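Local atomic coordinates of Tv2483 (Treponema vincentii, PDB entry 6DET), a protein that binds L-arginine with high selectivity and, as a solute-binding lipoprotein, probably delivers it to an ABC transporter. Residues I24-W29 with A226-V231; M115-L120 with S260-R265; A123-T128 with N211-T216; Q141-A146 with T186-V191; D193-L198 with E217-A222. All blocks are in the same frame, centred on the assembly; numbering follows the deposited sequence.

Contact 1 (I24-W29 with A226-V231); sequences IEDPSW and ADASLV
The hydroxyl of Ser229 is gripped from more than one side by the chain around Asp26 to Trp29. OG donates to the carbonyl oxygen Asp26 O at 2.8 Å, approaching from well above the carbonyl plane, 47° out of it. The same OG receives the backbone N-H of Trp29, with Trp29 N 3.1 Å away and the bond nearly straight at 168°. This double role depends on Ser229 holding OG between its own N and carbonyl carbon (chi1 60°), where it faces the incoming chain. Asp26 answers with its carboxylate: OD2 offers its syn lone pair to Ser229 N at 2.8 Å, in the first turn of helix 228-243. OD1 meanwhile folds back on its own segment, taking Ser28 N in an Asx turn that leads into helix 28-35, so two helix starts are laced together through one aspartate at the surface of this family 3 solute-binding protein. Ser28 OG donates to the syn lone pair of Asp26 OD1 at 2.6 Å and accepts the amide of Leu230, with Leu230 N 2.9 Å from it. Water 1 lies within hydrogen-bonding distance of both Asp26 OD1 and Asp227 OD1, carboxylate oxygens 4.4 Å apart, and may ease their like charges; Asp227 is also salt-bridged to Arg224. Beyond the polar network, Leu230 CD1 sits at the edge of the Trp29 ring, 4.0 Å from CE3.

Contact 2 (M115-L120 with S260-R265); sequences MCTPYL and SILNVR
Tyr119 and Ile261 are joined by the direct backbone bond of this contact: Ile261 N donates to Tyr119 O at 3.1 Å, almost straight at 169°, although it comes in 55° above the carbonyl plane. The same oxygen is used again by water 2, which lies 2.7 Å from Tyr119 O and also donates to Ser260 OG, itself bonded to Asn242. A CA-H...O contact from Ser260 CA to Tyr119 O, 3.6 Å long, adds a third approach to this carbonyl.

The apolar contacts flank that polar centre. Leu262 reaches across with its branched end, setting CG 3.7 Å from Tyr119 CB, while its CD2 meets Thr117 CG2 at 3.6 Å. Thr117 presents this methyl because its OG1 stands anti to the backbone N (chi1 -174°), which leaves CG2 for the leucine. Ile261 lays CG1 against the backbone, 3.5 Å from Tyr119 C, and sends CD1 onward to Pro118 CB, 4.2 Å away. The Tyr119 ring turns away from the tail, stacks with Phe221 and bonds Asp62 through its hydroxyl.

Residues Ile261 to Val264 form a type I beta turn, closed by Val264 N bonding to Ile261 O. The pattern is that of a C-terminal tail folded back beyond helix 246-255 onto the loop that feeds strand 120-129 of the solute-binding fold.

Contact 3 (A123-T128 with N211-T216); sequences AKIVVT and NEAIST
Lys124 and Ser215 meet where strands 120-129 and 215-223 run antiparallel, a pair that, as in other family 3 solute-binding proteins, probably belongs to the connection between the two lobes. The serine hydroxyl comes alongside the root of the lysine side chain: Ser215 OG is 3.3 Å from Lys124 CB and accepts the amide of Lys124, with Lys124 N at 3.1 Å. Its chi1 of 85° swings OG toward strand 120-129, and Glu217, two residues on in the same strand as the serine, also bonds it. From this anchor the lysine chain runs out straight and bends only at its last torsion, carrying NZ to salt bridges with Glu217 and Asp193 beside the bound arginine. Ile214 also packs on Lys124, with CG1 3.7 Å from Lys124 CB, and crosses Val126 at about a right angle, so that their CG2 methyls touch at 4.0 Å. Ala213 CB touches both Ala123 CB and Ile125 CG2. Pairing of the main chains is irregular: Ile214 N donates to Lys124 O at 3.0 Å, but the amide of Ser215 is buried without any partner. Farther along, water 3 replaces a direct bond, accepting from Val126 N and donating to Glu212 O at 2.6 Å.

Contact 4 (Q141-A146 with T186-V191); sequences QNRTIA and TCDAIV
Asp188 and Thr144 fasten the start of two parallel strands. Asp188 OD2 receives the backbone N-H of Thr144 on its anti lone pair, 3.0 Å from Thr144 N and nearly straight at 174°. In return Asp188 N donates to Thr144 O at 2.8 Å, so the aspartate holds the threonine through both its carboxylate and its amide. The ladder continues with Ala146 N bonding to Ala189 O at 2.9 Å and Val191 N to Ala146 O, the latter running almost along the C=O axis.

On one face of the sheet Ile145 packs against Ala189 and touches Val191 through their CG2 methyls. On the other, Ala146 CB touches both Cys187 SG, 3.9 Å away, and Ile190 CG2.

Arg143 forms an outer layer over Asp188. Its chain bends at chi2 (-74°), which lays CD 3.7 Å from Asp188 OD2, while NE bonds to Gln139 O. Asp188 OD1 lies well out of the guanidinium plane, 4.4 Å from Arg143 NH1, so the opposite charges are near each other without a salt bridge.

Strand 167-172, helix 175-184 and strand 189-193 form a beta-alpha-beta crossover, with parallel strand 143-148 between its two strands; the helix packs on Cys187 and Ile190, and strand 120-129 runs antiparallel along the far edge of 189-193.

Contact 5 (D193-L198 with E217-A222); sequences DLIYSL and EYYTFA. With ARG (arginine), chain B.
Asp193 and Tyr219 make the tight centre of the contact. Tyr219 OH donates to Asp193 OD2 at 2.7 Å, meeting it on the anti side and 27° out of the carboxylate plane. The same oxygen takes the amino group of the bound arginine, whose N lies 2.8 Å from OD2, so one carboxylate atom joins strand, helix start and ligand. OD2 sits in the plane of the Tyr219 ring, at its edge, with ring and carboxylate planes 48° apart. Ile195 closes the edge on the other flank, its CG2 3.6 Å from Tyr219 CE2; that methyl is anti to the isoleucine N (chi1 -78°), and CG1 lies only a little farther from the same ring carbon.

Around this centre the contact is looser. The backbones stay far apart, Ile195 CA and Tyr219 CA being 9.5 Å from each other, so side chains alone span the distance. Tyr196 approaches Tyr219 only through CD1, 4.2 Å from Tyr219 OH, and instead lays CE1 3.8 Å from CD of the bound arginine. Asp193 O lies over the centre of the Tyr196 ring. Asp193 OD1 and Glu217 OE2 remain 4.4 Å apart, and Lys124, salt-bridged to both residues, probably offsets their charge.

An aspartate receiving the ligand's alpha-amino group is a hallmark of amino-acid pockets in family 3 solute-binding proteins; here Gly102, Ser104, Arg109 and Glu148 are among the residues that complete the site.

Overall arrangement
The five contacts run along the length of the two-lobed fold, with contact 1 and contact 4 at its extremes, their centres 43 Å apart and on opposite sides of the chain's centre. Contacts 3, 4 and 5 reach the same mixed sheet, and contacts 3 and 5 both use strand 215-223. Contact 5 is central: 12 Å from contacts 2 and 3 between centres, it lies at the bound arginine and joins contact 3 through the Lys124-Glu217 salt bridge. Along the chain, contacts 3, 4 and 5 fall within the span of contact 2, whose segments alternate with those of contact 1. The chain thus passes out and back through the ligand-bearing middle, consistent with a hinged solute-binding protein.

Contact 1 (I24-W29 with A226-V231)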
# COMPACT_ATOMS: atom_id res chain seq x y z
N ILE A 24 -29.30 -10.77 13.09
CA ILE A 24 -28.69 -9.45 13.07
C ILE A 24 -27.35 -9.62 12.32
O ILE A 24 -27.35 -10.04 11.17
CB ILE A 24 -28.59 -8.86 14.51
CG1 ILE A 24 -29.98 -8.82 15.15
CG2 ILE A 24 -27.99 -7.45 14.50
CD1 ILE A 24 -30.24 -7.67 16.12
N GLU A 25 -26.21 -9.36 12.97
CA GLU A 25 -24.97 -9.11 12.26
C GLU A 25 -24.39 -10.38 11.64
O GLU A 25 -24.61 -11.50 12.11
CB GLU A 25 -23.93 -8.51 13.22
CG GLU A 25 -24.22 -7.08 13.67
CD GLU A 25 -23.65 -6.78 15.05
OE1 GLU A 25 -22.69 -6.00 15.14
OE2 GLU A 25 -24.17 -7.34 16.04
N ASP A 26 -23.62 -10.19 10.57
CA ASP A 26 -22.80 -11.28 10.05
C ASP A 26 -21.75 -11.65 11.10
O ASP A 26 -21.36 -10.83 11.93
CB ASP A 26 -22.15 -10.87 8.74
CG ASP A 26 -20.94 -9.99 8.94
OD1 ASP A 26 -19.83 -10.56 9.10
OD2 ASP A 26 -21.10 -8.74 8.92
N PRO A 27 -21.28 -12.90 11.10
CA PRO A 27 -20.41 -13.37 12.19
C PRO A 27 -18.94 -12.98 12.07
O PRO A 27 -18.12 -13.57 12.78
CB PRO A 27 -20.57 -14.89 12.11
CG PRO A 27 -20.81 -15.13 10.67
CD PRO A 27 -21.64 -13.98 10.18
N SER A 28 -18.57 -12.02 11.23
CA SER A 28 -17.13 -11.83 10.99
C SER A 28 -16.43 -11.26 12.23
O SER A 28 -15.32 -11.69 12.56
CB SER A 28 -16.88 -10.94 9.76
OG SER A 28 -17.51 -9.65 9.84
N TRP A 29 -17.06 -10.32 12.94
CA TRP A 29 -16.47 -9.87 14.20
C TRP A 29 -16.47 -10.99 15.23
O TRP A 29 -15.45 -11.23 15.89
CB TRP A 29 -17.20 -8.63 14.74
CG TRP A 29 -16.82 -8.37 16.16
CD1 TRP A 29 -17.64 -8.40 17.25
CD2 TRP A 29 -15.50 -8.11 16.67
NE1 TRP A 29 -16.93 -8.15 18.40
CE2 TRP A 29 -15.62 -7.97 18.07
CE3 TRP A 29 -14.24 -7.98 16.08
CZ2 TRP A 29 -14.52 -7.70 18.89
CZ3 TRP A 29 -13.15 -7.71 16.90
CH2 TRP A 29 -13.30 -7.57 18.29
N ALA A 226 -18.06 -9.98 2.56
CA ALA A 226 -19.19 -10.18 3.45
C ALA A 226 -18.96 -9.66 4.86
O ALA A 226 -19.89 -9.68 5.67
CB ALA A 226 -19.51 -11.67 3.51
N ASP A 227 -17.74 -9.26 5.22
CA ASP A 227 -17.36 -9.13 6.63
C ASP A 227 -17.64 -7.71 7.15
O ASP A 227 -16.76 -6.98 7.64
CB ASP A 227 -15.89 -9.52 6.82
CG ASP A 227 -15.67 -11.03 6.73
OD1 ASP A 227 -16.61 -11.77 6.34
OD2 ASP A 227 -14.53 -11.49 7.05
N ALA A 228 -18.91 -7.34 7.10
CA ALA A 228 -19.33 -5.99 7.48
C ALA A 228 -19.15 -5.72 8.98
O ALA A 228 -18.69 -4.64 9.37
CB ALA A 228 -20.76 -5.77 7.05
N SER A 229 -19.49 -6.67 9.85
CA SER A 229 -19.37 -6.41 11.29
C SER A 229 -17.91 -6.29 11.72
O SER A 229 -17.57 -5.47 12.59
CB SER A 229 -20.08 -7.51 12.09
OG SER A 229 -19.48 -8.78 11.78
N LEU A 230 -17.03 -7.10 11.13
CA LEU A 230 -15.60 -6.96 11.42
C LEU A 230 -15.11 -5.57 11.01
O LEU A 230 -14.42 -4.89 11.78
CB LEU A 230 -14.80 -8.04 10.70
CG LEU A 230 -13.27 -7.94 10.82
CD1 LEU A 230 -12.86 -7.93 12.29
CD2 LEU A 230 -12.57 -9.11 10.08
N VAL A 231 -15.47 -5.13 9.81
CA VAL A 231 -14.97 -3.85 9.32
C VAL A 231 -15.55 -2.71 10.16
O VAL A 231 -14.84 -1.76 10.50
CB VAL A 231 -15.30 -3.68 7.82
CG1 VAL A 231 -15.05 -2.22 7.35
CG2 VAL A 231 -14.48 -4.63 6.99
O HOH W 1 -19.23 -12.56 7.21

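Contact 2 (M115-L120 with S260-R265)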
# COMPACT_ATOMS: atom_id res chain seq x y z
N MET A 115 -13.64 -2.51 1.74
CA MET A 115 -12.51 -1.68 2.12
C MET A 115 -12.93 -0.69 3.20
O MET A 115 -14.07 -0.19 3.19
CB MET A 115 -11.93 -0.98 0.88
CG MET A 115 -11.28 -2.02 -0.06
SD MET A 115 -10.64 -1.44 -1.66
CE MET A 115 -12.18 -1.21 -2.52
N CYS A 116 -12.05 -0.45 4.16
CA CYS A 116 -12.42 0.45 5.24
C CYS A 116 -12.12 1.88 4.83
O CYS A 116 -11.43 2.14 3.84
CB CYS A 116 -11.68 0.10 6.53
SG CYS A 116 -9.93 0.53 6.49
N THR A 117 -12.65 2.82 5.60
CA THR A 117 -12.53 4.22 5.28
C THR A 117 -11.05 4.54 5.04
O THR A 117 -10.19 4.11 5.82
CB THR A 117 -13.14 5.08 6.38
OG1 THR A 117 -13.11 6.45 5.94
CG2 THR A 117 -12.38 4.90 7.66
N PRO A 118 -10.72 5.24 3.97
CA PRO A 118 -9.30 5.47 3.63
C PRO A 118 -8.53 6.20 4.72
O PRO A 118 -9.05 7.07 5.42
CB PRO A 118 -9.38 6.32 2.36
CG PRO A 118 -10.64 5.88 1.72
CD PRO A 118 -11.60 5.52 2.82
N TYR A 119 -7.24 5.85 4.84
CA TYR A 119 -6.43 6.39 5.92
C TYR A 119 -5.23 7.21 5.44
O TYR A 119 -4.68 7.98 6.23
CB TYR A 119 -5.98 5.24 6.87
CG TYR A 119 -4.89 4.31 6.31
CD1 TYR A 119 -5.18 3.38 5.29
CD2 TYR A 119 -3.62 4.30 6.86
CE1 TYR A 119 -4.19 2.52 4.79
CE2 TYR A 119 -2.61 3.44 6.36
CZ TYR A 119 -2.91 2.56 5.33
OH TYR A 119 -1.93 1.71 4.84
N LEU A 120 -4.85 7.09 4.16
CA LEU A 120 -3.79 7.90 3.56
C LEU A 120 -4.15 8.20 2.11
O LEU A 120 -4.85 7.42 1.47
CB LEU A 120 -2.43 7.19 3.55
CG LEU A 120 -1.70 6.97 4.88
CD1 LEU A 120 -0.48 6.06 4.72
CD2 LEU A 120 -1.31 8.35 5.46
N SER A 260 -2.64 11.58 8.18
CA SER A 260 -3.81 10.72 8.33
C SER A 260 -5.05 11.44 7.79
O SER A 260 -5.29 12.61 8.12
CB SER A 260 -4.03 10.37 9.81
OG SER A 260 -5.19 9.59 9.95
N ILE A 261 -5.84 10.75 6.97
CA ILE A 261 -7.08 11.33 6.46
C ILE A 261 -8.31 10.59 6.97
O ILE A 261 -9.36 10.62 6.32
CB ILE A 261 -7.09 11.40 4.93
CG1 ILE A 261 -6.94 10.03 4.31
CG2 ILE A 261 -5.98 12.36 4.46
CD1 ILE A 261 -7.39 9.99 2.88
N LEU A 262 -8.19 9.90 8.11
CA LEU A 262 -9.29 9.10 8.61
C LEU A 262 -10.48 9.92 9.08
O LEU A 262 -11.53 9.31 9.38
CB LEU A 262 -8.80 8.22 9.76
CG LEU A 262 -8.10 6.92 9.33
CD1 LEU A 262 -7.30 6.33 10.49
CD2 LEU A 262 -9.09 5.83 8.83
N ASN A 263 -10.36 11.24 9.20
CA ASN A 263 -11.52 12.07 9.52
C ASN A 263 -12.22 12.59 8.26
O ASN A 263 -13.19 13.35 8.37
CB ASN A 263 -11.14 13.22 10.46
CG ASN A 263 -10.25 14.29 9.81
OD1 ASN A 263 -9.53 13.99 8.86
ND2 ASN A 263 -10.28 15.52 10.33
N VAL A 264 -11.79 12.16 7.08
CA VAL A 264 -12.49 12.47 5.84
C VAL A 264 -13.63 11.47 5.68
O VAL A 264 -13.44 10.26 5.87
CB VAL A 264 -11.54 12.41 4.63
CG1 VAL A 264 -12.33 12.60 3.34
CG2 VAL A 264 -10.41 13.45 4.79
N ARG A 265 -14.80 11.98 5.33
CA ARG A 265 -15.98 11.15 5.09
C ARG A 265 -16.10 10.83 3.61
O ARG A 265 -16.12 11.74 2.76
CB ARG A 265 -17.24 11.85 5.58
CG ARG A 265 -17.33 12.08 7.07
CD ARG A 265 -18.71 12.73 7.41
NE ARG A 265 -18.85 14.14 6.98
CZ ARG A 265 -19.57 14.57 5.94
NH1 ARG A 265 -20.25 13.73 5.17
NH2 ARG A 265 -19.62 15.87 5.67
O HOH W 2 -3.93 7.29 8.76

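Contact 3 (A123-T128 with N211-T216)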
# COMPACT_ATOMS: atom_id res chain seq x y z
N ALA A 123 -0.09 8.65 -4.46
CA ALA A 123 -0.02 8.86 -5.89
C ALA A 123 1.02 7.89 -6.42
O ALA A 123 2.01 7.63 -5.75
CB ALA A 123 0.40 10.28 -6.22
N LYS A 124 0.76 7.35 -7.60
CA LYS A 124 1.77 6.60 -8.33
C LYS A 124 2.62 7.60 -9.11
O LYS A 124 2.09 8.47 -9.79
CB LYS A 124 1.12 5.60 -9.26
CG LYS A 124 0.70 4.33 -8.48
CD LYS A 124 -0.02 3.33 -9.33
CE LYS A 124 -0.37 2.07 -8.54
NZ LYS A 124 -0.72 2.34 -7.11
N ILE A 125 3.94 7.43 -9.02
CA ILE A 125 4.90 8.31 -9.66
C ILE A 125 5.87 7.44 -10.46
O ILE A 125 6.04 6.25 -10.20
CB ILE A 125 5.65 9.15 -8.61
CG1 ILE A 125 6.35 8.25 -7.60
CG2 ILE A 125 4.66 10.06 -7.89
CD1 ILE A 125 7.24 8.96 -6.63
N VAL A 126 6.51 8.07 -11.45
CA VAL A 126 7.45 7.40 -12.33
C VAL A 126 8.85 7.90 -12.00
O VAL A 126 9.10 9.11 -11.96
CB VAL A 126 7.12 7.64 -13.81
CG1 VAL A 126 8.18 6.97 -14.69
CG2 VAL A 126 5.75 7.08 -14.11
N VAL A 127 9.76 6.95 -11.79
CA VAL A 127 11.13 7.24 -11.37
C VAL A 127 12.07 6.77 -12.47
O VAL A 127 11.88 5.68 -13.04
CB VAL A 127 11.47 6.58 -10.02
CG1 VAL A 127 12.94 6.81 -9.64
CG2 VAL A 127 10.54 7.11 -8.90
N THR A 128 13.06 7.60 -12.79
CA THR A 128 14.09 7.28 -13.77
C THR A 128 15.45 7.51 -13.14
O THR A 128 15.55 7.98 -12.00
CB THR A 128 13.95 8.13 -15.05
OG1 THR A 128 14.12 9.52 -14.73
CG2 THR A 128 12.60 7.94 -15.68
N ASN A 211 7.68 14.86 -13.16
CA ASN A 211 6.82 15.81 -12.46
C ASN A 211 5.38 15.32 -12.39
O ASN A 211 4.75 15.33 -11.32
CB ASN A 211 6.90 17.17 -13.15
CG ASN A 211 6.43 18.30 -12.27
OD1 ASN A 211 7.20 18.82 -11.46
ND2 ASN A 211 5.18 18.70 -12.41
N GLU A 212 4.82 14.88 -13.52
CA GLU A 212 3.42 14.48 -13.56
C GLU A 212 3.26 13.08 -12.95
O GLU A 212 3.89 12.13 -13.41
CB GLU A 212 2.91 14.51 -14.99
CG GLU A 212 1.41 14.35 -15.12
CD GLU A 212 0.90 14.72 -16.49
OE1 GLU A 212 1.68 14.63 -17.46
OE2 GLU A 212 -0.28 15.13 -16.59
N ALA A 213 2.45 12.98 -11.90
CA ALA A 213 2.08 11.69 -11.37
C ALA A 213 1.09 11.03 -12.33
O ALA A 213 0.40 11.71 -13.10
CB ALA A 213 1.45 11.85 -9.99
N ILE A 214 1.01 9.69 -12.26
CA ILE A 214 0.09 8.97 -13.15
C ILE A 214 -1.20 8.55 -12.47
O ILE A 214 -2.11 8.05 -13.15
CB ILE A 214 0.76 7.73 -13.79
CG1 ILE A 214 1.26 6.76 -12.73
CG2 ILE A 214 1.91 8.17 -14.68
CD1 ILE A 214 1.81 5.44 -13.33
N SER A 215 -1.32 8.74 -11.16
CA SER A 215 -2.55 8.41 -10.47
C SER A 215 -2.63 9.22 -9.20
O SER A 215 -1.62 9.62 -8.63
CB SER A 215 -2.62 6.92 -10.12
OG SER A 215 -1.94 6.73 -8.90
N THR A 216 -3.85 9.43 -8.73
CA THR A 216 -4.08 9.94 -7.39
C THR A 216 -5.05 8.98 -6.72
O THR A 216 -6.04 8.56 -7.34
CB THR A 216 -4.61 11.38 -7.41
OG1 THR A 216 -4.99 11.76 -6.09
CG2 THR A 216 -5.78 11.52 -8.32
O HOH W 3 5.57 10.78 -11.89

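Contact 4 (Q141-A146 with T186-V191)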
# COMPACT_ATOMS: atom_id res chain seq x y z
N GLN A 141 7.71 7.15 -23.95
CA GLN A 141 7.19 6.39 -25.08
C GLN A 141 8.26 5.47 -25.64
O GLN A 141 9.43 5.84 -25.74
CB GLN A 141 6.69 7.32 -26.18
CG GLN A 141 5.43 8.05 -25.83
CD GLN A 141 4.83 8.73 -27.02
OE1 GLN A 141 4.77 8.16 -28.11
NE2 GLN A 141 4.38 9.96 -26.83
N ASN A 142 7.84 4.26 -26.04
CA ASN A 142 8.75 3.26 -26.59
C ASN A 142 9.86 2.95 -25.60
O ASN A 142 11.03 2.83 -25.97
CB ASN A 142 9.33 3.71 -27.94
CG ASN A 142 8.27 4.10 -28.94
OD1 ASN A 142 8.18 5.25 -29.35
ND2 ASN A 142 7.46 3.13 -29.35
N ARG A 143 9.50 2.85 -24.33
CA ARG A 143 10.42 2.47 -23.27
C ARG A 143 9.88 1.22 -22.59
O ARG A 143 8.75 0.81 -22.81
CB ARG A 143 10.58 3.59 -22.24
CG ARG A 143 10.99 4.93 -22.79
CD ARG A 143 12.45 4.98 -23.19
NE ARG A 143 12.81 6.35 -23.54
CZ ARG A 143 13.97 6.71 -24.09
NH1 ARG A 143 14.90 5.80 -24.35
NH2 ARG A 143 14.20 7.98 -24.37
N THR A 144 10.71 0.65 -21.73
CA THR A 144 10.31 -0.42 -20.84
C THR A 144 10.19 0.12 -19.42
O THR A 144 11.12 0.76 -18.91
CB THR A 144 11.32 -1.56 -20.89
OG1 THR A 144 11.33 -2.08 -22.21
CG2 THR A 144 10.98 -2.66 -19.90
N ILE A 145 9.06 -0.15 -18.78
CA ILE A 145 8.78 0.38 -17.45
C ILE A 145 8.43 -0.78 -16.54
O ILE A 145 7.59 -1.62 -16.89
CB ILE A 145 7.64 1.41 -17.47
CG1 ILE A 145 7.96 2.50 -18.49
CG2 ILE A 145 7.43 1.96 -16.04
CD1 ILE A 145 6.89 3.56 -18.61
N ALA A 146 9.07 -0.83 -15.38
CA ALA A 146 8.87 -1.93 -14.44
C ALA A 146 7.85 -1.50 -13.40
O ALA A 146 7.82 -0.35 -12.95
CB ALA A 146 10.17 -2.35 -13.75
N THR A 186 17.66 -2.87 -17.40
CA THR A 186 16.59 -3.80 -17.77
C THR A 186 15.30 -3.05 -18.06
O THR A 186 14.44 -3.54 -18.81
CB THR A 186 16.41 -4.80 -16.63
OG1 THR A 186 17.60 -5.58 -16.51
CG2 THR A 186 15.20 -5.70 -16.84
N CYS A 187 15.14 -1.88 -17.46
CA CYS A 187 14.03 -0.99 -17.78
C CYS A 187 14.56 0.43 -17.78
O CYS A 187 15.64 0.70 -17.27
CB CYS A 187 12.89 -1.14 -16.77
SG CYS A 187 13.36 -0.60 -15.13
N ASP A 188 13.77 1.34 -18.35
CA ASP A 188 14.10 2.76 -18.42
C ASP A 188 13.44 3.57 -17.32
O ASP A 188 13.87 4.70 -17.05
CB ASP A 188 13.66 3.33 -19.76
CG ASP A 188 14.23 2.56 -20.93
OD1 ASP A 188 15.42 2.76 -21.20
OD2 ASP A 188 13.47 1.78 -21.57
N ALA A 189 12.39 3.04 -16.71
CA ALA A 189 11.68 3.72 -15.65
C ALA A 189 10.95 2.68 -14.83
O ALA A 189 10.77 1.54 -15.27
CB ALA A 189 10.69 4.74 -16.19
N ILE A 190 10.49 3.10 -13.64
CA ILE A 190 9.68 2.28 -12.75
C ILE A 190 8.53 3.10 -12.19
O ILE A 190 8.60 4.34 -12.10
CB ILE A 190 10.50 1.69 -11.58
CG1 ILE A 190 10.90 2.79 -10.58
CG2 ILE A 190 11.71 0.93 -12.12
CD1 ILE A 190 11.69 2.30 -9.40
N VAL A 191 7.48 2.40 -11.80
CA VAL A 191 6.35 2.97 -11.06
C VAL A 191 6.50 2.60 -9.59
O VAL A 191 6.73 1.42 -9.26
CB VAL A 191 5.00 2.47 -11.59
CG1 VAL A 191 3.85 3.05 -10.74
CG2 VAL A 191 4.82 2.85 -13.01

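Contact 5 (D193-L198 with E217-A222)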
# COMPACT_ATOMS: atom_id res chain seq x y z
N ASP A 193 4.88 3.87 -5.43
CA ASP A 193 3.93 4.69 -4.69
C ASP A 193 4.70 5.78 -3.96
O ASP A 193 5.73 5.51 -3.32
CB ASP A 193 3.10 3.90 -3.67
CG ASP A 193 2.10 2.94 -4.29
OD1 ASP A 193 1.87 2.95 -5.52
OD2 ASP A 193 1.48 2.16 -3.51
N LEU A 194 4.20 7.01 -4.07
CA LEU A 194 4.79 8.12 -3.34
C LEU A 194 4.98 7.80 -1.86
O LEU A 194 6.05 8.05 -1.30
CB LEU A 194 3.91 9.36 -3.50
CG LEU A 194 4.40 10.62 -2.79
CD1 LEU A 194 5.73 11.06 -3.38
CD2 LEU A 194 3.36 11.72 -2.94
N ILE A 195 3.95 7.23 -1.21
CA ILE A 195 3.95 7.12 0.26
C ILE A 195 5.16 6.32 0.76
O ILE A 195 5.82 6.72 1.72
CB ILE A 195 2.62 6.51 0.76
CG1 ILE A 195 1.52 7.57 0.72
CG2 ILE A 195 2.77 5.92 2.15
CD1 ILE A 195 1.61 8.64 1.85
N TYR A 196 5.43 5.18 0.15
CA TYR A 196 6.54 4.37 0.66
C TYR A 196 7.88 4.85 0.13
O TYR A 196 8.91 4.34 0.58
CB TYR A 196 6.34 2.85 0.40
CG TYR A 196 6.36 2.36 -1.04
CD1 TYR A 196 5.23 1.76 -1.62
CD2 TYR A 196 7.53 2.40 -1.80
CE1 TYR A 196 5.26 1.28 -2.91
CE2 TYR A 196 7.57 1.94 -3.09
CZ TYR A 196 6.46 1.37 -3.65
OH TYR A 196 6.52 0.89 -4.94
N SER A 197 7.87 5.86 -0.75
CA SER A 197 9.07 6.44 -1.37
C SER A 197 9.54 7.73 -0.70
O SER A 197 10.59 8.26 -1.08
CB SER A 197 8.78 6.72 -2.83
OG SER A 197 8.48 5.53 -3.49
N LEU A 198 8.83 8.22 0.32
CA LEU A 198 9.15 9.55 0.84
C LEU A 198 10.58 9.63 1.38
O LEU A 198 11.26 10.64 1.16
CB LEU A 198 8.14 9.95 1.91
CG LEU A 198 6.76 10.21 1.32
CD1 LEU A 198 5.73 10.35 2.41
CD2 LEU A 198 6.77 11.44 0.41
N GLU A 217 -4.74 8.58 -5.49
CA GLU A 217 -5.32 7.38 -4.90
C GLU A 217 -5.55 7.60 -3.42
O GLU A 217 -5.02 8.54 -2.81
CB GLU A 217 -4.41 6.13 -5.02
CG GLU A 217 -3.84 5.84 -6.34
CD GLU A 217 -2.83 4.68 -6.35
OE1 GLU A 217 -2.44 4.30 -7.47
OE2 GLU A 217 -2.34 4.21 -5.29
N TYR A 218 -6.26 6.64 -2.83
CA TYR A 218 -6.36 6.45 -1.40
C TYR A 218 -5.90 5.05 -1.04
O TYR A 218 -6.09 4.11 -1.82
CB TYR A 218 -7.78 6.60 -0.90
CG TYR A 218 -8.40 7.88 -1.38
CD1 TYR A 218 -8.10 9.09 -0.76
CD2 TYR A 218 -9.28 7.89 -2.45
CE1 TYR A 218 -8.66 10.26 -1.21
CE2 TYR A 218 -9.85 9.06 -2.90
CZ TYR A 218 -9.54 10.25 -2.28
OH TYR A 218 -10.10 11.42 -2.73
N TYR A 219 -5.27 4.94 0.11
CA TYR A 219 -4.92 3.67 0.72
C TYR A 219 -6.05 3.28 1.68
O TYR A 219 -6.67 4.14 2.30
CB TYR A 219 -3.64 3.77 1.54
CG TYR A 219 -2.31 3.72 0.76
CD1 TYR A 219 -2.26 3.33 -0.57
CD2 TYR A 219 -1.14 3.98 1.43
CE1 TYR A 219 -0.99 3.22 -1.23
CE2 TYR A 219 0.10 3.89 0.80
CZ TYR A 219 0.16 3.52 -0.52
OH TYR A 219 1.40 3.37 -1.11
N THR A 220 -6.25 1.98 1.82
CA THR A 220 -7.26 1.42 2.71
C THR A 220 -6.70 0.14 3.33
O THR A 220 -5.54 -0.25 3.08
CB THR A 220 -8.57 1.16 1.94
OG1 THR A 220 -9.61 0.71 2.83
CG2 THR A 220 -8.37 0.13 0.86
N PHE A 221 -7.53 -0.52 4.15
CA PHE A 221 -7.28 -1.89 4.58
C PHE A 221 -8.41 -2.74 4.02
O PHE A 221 -9.59 -2.35 4.13
CB PHE A 221 -7.23 -1.99 6.10
CG PHE A 221 -6.24 -1.08 6.73
CD1 PHE A 221 -4.91 -1.04 6.28
CD2 PHE A 221 -6.62 -0.23 7.75
CE1 PHE A 221 -4.02 -0.17 6.87
CE2 PHE A 221 -5.72 0.63 8.33
CZ PHE A 221 -4.42 0.65 7.89
N ALA A 222 -8.06 -3.84 3.36
CA ALA A 222 -9.01 -4.65 2.58
C ALA A 222 -9.46 -5.88 3.37
O ALA A 222 -8.64 -6.59 3.96
CB ALA A 222 -8.37 -5.11 1.27
N ARG B . -0.52 0.18 -3.53
CA ARG B . -0.09 -1.16 -4.00
C ARG B . -1.31 -2.05 -4.18
O ARG B . -2.36 -1.75 -3.58
CB ARG B . 0.88 -1.80 -3.00
CG ARG B . 2.22 -1.09 -2.88
CD ARG B . 3.14 -1.69 -1.82
NE ARG B . 3.53 -3.04 -2.19
CZ ARG B . 3.09 -4.15 -1.60
NH1 ARG B . 3.50 -5.32 -2.09
NH2 ARG B . 2.24 -4.09 -0.57
OXT ARG B . -1.23 -3.07 -4.89